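Ferredoxin-like protein (Thermotoga maritima, PDB 7KOE) probably relays electrons through two [4Fe-4S] clusters as the ferredoxin-like subunit of a flavin-containing electron transfer flavoprotein complex. Local coordinates at residues Leu62-Thr66 with Trp78-Arg82. Sequence-based numbering, arbitrary orientation.
Sequences LECGT and WNYPR. With SF4 (iron/sulfur cluster), chain M.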
loop_
_atom_site.group_PDB
_atom_site.type_symbol
_atom_site.label_atom_id
_atom_site.label_comp_id
_atom_site.label_asym_id
_atom_site.label_seq_id
_atom_site.Cartn_x
_atom_site.Cartn_y
_atom_site.Cartn_z
ATOM N N LEU D 62 -35.422 -4.157 12.354
ATOM C CA LEU D 62 -34.688 -4.669 11.211
ATOM C C LEU D 62 -35.455 -5.735 10.451
ATOM O O LEU D 62 -34.884 -6.350 9.546
ATOM C CB LEU D 62 -33.340 -5.224 11.660
ATOM C CG LEU D 62 -32.372 -4.203 12.244
ATOM C CD1 LEU D 62 -31.389 -4.883 13.129
ATOM C CD2 LEU D 62 -31.650 -3.476 11.152
ATOM N N GLU D 63 -36.714 -5.982 10.829
ATOM C CA GLU D 63 -37.662 -6.851 10.123
ATOM C C GLU D 63 -37.173 -8.289 10.027
ATOM O O GLU D 63 -37.497 -9.006 9.082
ATOM C CB GLU D 63 -37.992 -6.320 8.732
ATOM C CG GLU D 63 -38.354 -4.872 8.660
ATOM C CD GLU D 63 -38.578 -4.444 7.240
ATOM O OE1 GLU D 63 -38.566 -5.313 6.348
ATOM O OE2 GLU D 63 -38.758 -3.245 6.999
ATOM N N CYS D 64 -36.299 -8.677 10.959
ATOM C CA CYS D 64 -35.737 -10.053 10.937
ATOM C C CYS D 64 -36.865 -11.045 11.216
ATOM O O CYS D 64 -37.058 -11.959 10.401
ATOM C CB CYS D 64 -34.612 -10.217 11.949
ATOM S SG CYS D 64 -34.975 -9.484 13.563
ATOM N N GLY D 65 -37.586 -10.851 12.322
ATOM C CA GLY D 65 -38.686 -11.730 12.653
ATOM C C GLY D 65 -38.441 -12.579 13.875
ATOM O O GLY D 65 -39.231 -13.475 14.168
ATOM N N THR D 66 -37.348 -12.300 14.586
ATOM C CA THR D 66 -36.956 -13.086 15.752
ATOM C C THR D 66 -37.987 -12.983 16.861
ATOM O O THR D 66 -38.333 -13.981 17.500
ATOM C CB THR D 66 -35.595 -12.602 16.251
ATOM O OG1 THR D 66 -34.611 -12.809 15.236
ATOM C CG2 THR D 66 -35.173 -13.298 17.502
ATOM N N TRP D 78 -46.955 -9.490 14.648
ATOM C CA TRP D 78 -45.793 -9.119 13.863
ATOM C C TRP D 78 -46.198 -9.023 12.406
ATOM O O TRP D 78 -46.718 -9.984 11.836
ATOM C CB TRP D 78 -44.679 -10.143 14.040
ATOM C CG TRP D 78 -43.384 -9.790 13.399
ATOM C CD1 TRP D 78 -42.329 -9.197 13.993
ATOM C CD2 TRP D 78 -42.991 -10.043 12.048
ATOM N NE1 TRP D 78 -41.307 -9.033 13.101
ATOM C CE2 TRP D 78 -41.690 -9.551 11.896
ATOM C CE3 TRP D 78 -43.616 -10.634 10.950
ATOM C CZ2 TRP D 78 -41.008 -9.624 10.700
ATOM C CZ3 TRP D 78 -42.938 -10.702 9.768
ATOM C CH2 TRP D 78 -41.649 -10.207 9.651
ATOM N N ASN D 79 -45.960 -7.869 11.813
ATOM C CA ASN D 79 -46.090 -7.683 10.386
ATOM C C ASN D 79 -44.785 -7.122 9.858
ATOM O O ASN D 79 -43.968 -6.589 10.607
ATOM C CB ASN D 79 -47.233 -6.729 10.041
ATOM C CG ASN D 79 -48.584 -7.356 10.225
ATOM O OD1 ASN D 79 -48.880 -8.399 9.647
ATOM N ND2 ASN D 79 -49.417 -6.733 11.046
ATOM N N TYR D 80 -44.588 -7.260 8.563
ATOM C CA TYR D 80 -43.634 -6.411 7.904
ATOM C C TYR D 80 -44.215 -5.008 7.843
ATOM O O TYR D 80 -45.435 -4.835 7.867
ATOM C CB TYR D 80 -43.343 -6.920 6.499
ATOM C CG TYR D 80 -42.344 -8.038 6.440
ATOM C CD1 TYR D 80 -41.051 -7.859 6.898
ATOM C CD2 TYR D 80 -42.689 -9.270 5.915
ATOM C CE1 TYR D 80 -40.132 -8.879 6.835
ATOM C CE2 TYR D 80 -41.779 -10.294 5.854
ATOM C CZ TYR D 80 -40.506 -10.093 6.316
ATOM O OH TYR D 80 -39.597 -11.118 6.252
ATOM N N PRO D 81 -43.370 -3.984 7.762
ATOM C CA PRO D 81 -43.869 -2.661 7.389
ATOM C C PRO D 81 -44.399 -2.685 5.968
ATOM O O PRO D 81 -44.155 -3.615 5.200
ATOM C CB PRO D 81 -42.635 -1.768 7.513
ATOM C CG PRO D 81 -41.736 -2.491 8.403
ATOM C CD PRO D 81 -41.956 -3.932 8.149
ATOM N N ARG D 82 -45.101 -1.618 5.599
ATOM C CA ARG D 82 -45.666 -1.521 4.264
ATOM C C ARG D 82 -44.561 -1.421 3.214
ATOM O O ARG D 82 -43.370 -1.344 3.525
ATOM C CB ARG D 82 -46.587 -0.311 4.155
ATOM C CG ARG D 82 -47.594 -0.191 5.265
ATOM C CD ARG D 82 -48.537 0.957 4.999
ATOM N NE ARG D 82 -47.894 2.247 5.207
ATOM C CZ ARG D 82 -48.382 3.400 4.771
ATOM N NH1 ARG D 82 -49.521 3.425 4.097
ATOM N NH2 ARG D 82 -47.732 4.526 5.007
HETATM FE FE1 SF4 M . -37.747 -5.822 14.527
HETATM FE FE2 SF4 M . -36.019 -8.292 14.358
HETATM FE FE3 SF4 M . -38.612 -8.367 15.903
HETATM FE FE4 SF4 M . -36.265 -6.796 16.971
HETATM S S1 SF4 M . -36.574 -8.816 16.353
HETATM S S2 SF4 M . -38.303 -6.347 16.521
HETATM S S3 SF4 M . -35.709 -6.272 14.976
HETATM S S4 SF4 M . -38.057 -7.841 13.909
#
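Residues 62-66 belong to the C-x-x-C-x-x-C motif of a ferredoxin-type [4Fe-4S] site, and residues 78-82 close over one flank of it. Cys64 supplies one of the cluster's cysteine ligands: its SG binds iron FE2, while the backbone N of Gly65 lies 3.4 Å from sulfide S4. The indole of Trp78 comes in from the other segment with its CG anti to the backbone N (chi1 -174°), which brings the pyrrole edge to the cluster; NE1 of Trp78 is 3.6 Å from S4, near the ring plane. Trp78 CZ2 meets CA of Gly65 at 3.7 Å. Gly65 itself has phi 112°, where a CB would collide with the carbonyl O of Cys64. Tyr80 completes an edge-to-face pair within its own segment, taking the CH2 edge of Trp78 over the centre of its ring. The edge of Tyr80 in turn faces Glu63, with Tyr80 CE1 3.5 Å from the carbonyl O of Glu63.

The extended side chain of Glu63 runs past this edge, its carboxylate plane turned 65° from the phenol ring. Beyond it, Glu63 OE2 touches CG of Pro81 at 3.4 Å, and the carboxylate carbon lies against the proline CD. Nothing in residues 78-82 hydrogen-bonds the acid; both oxygens form salt bridges with basic side chains of another protein chain. Cut back to an alanine, Glu63 would probably leave those basic groups without their mate and a gap beside the Tyr80 edge and the Pro81 ring. Tyr80 also touches a bound FAD, so one compact patch adjoins cluster, flavin and subunit interface. With no hydrogen bond between the two segments, van der Waals contact joins them, while Glu63 directs its charge to the partner subunit.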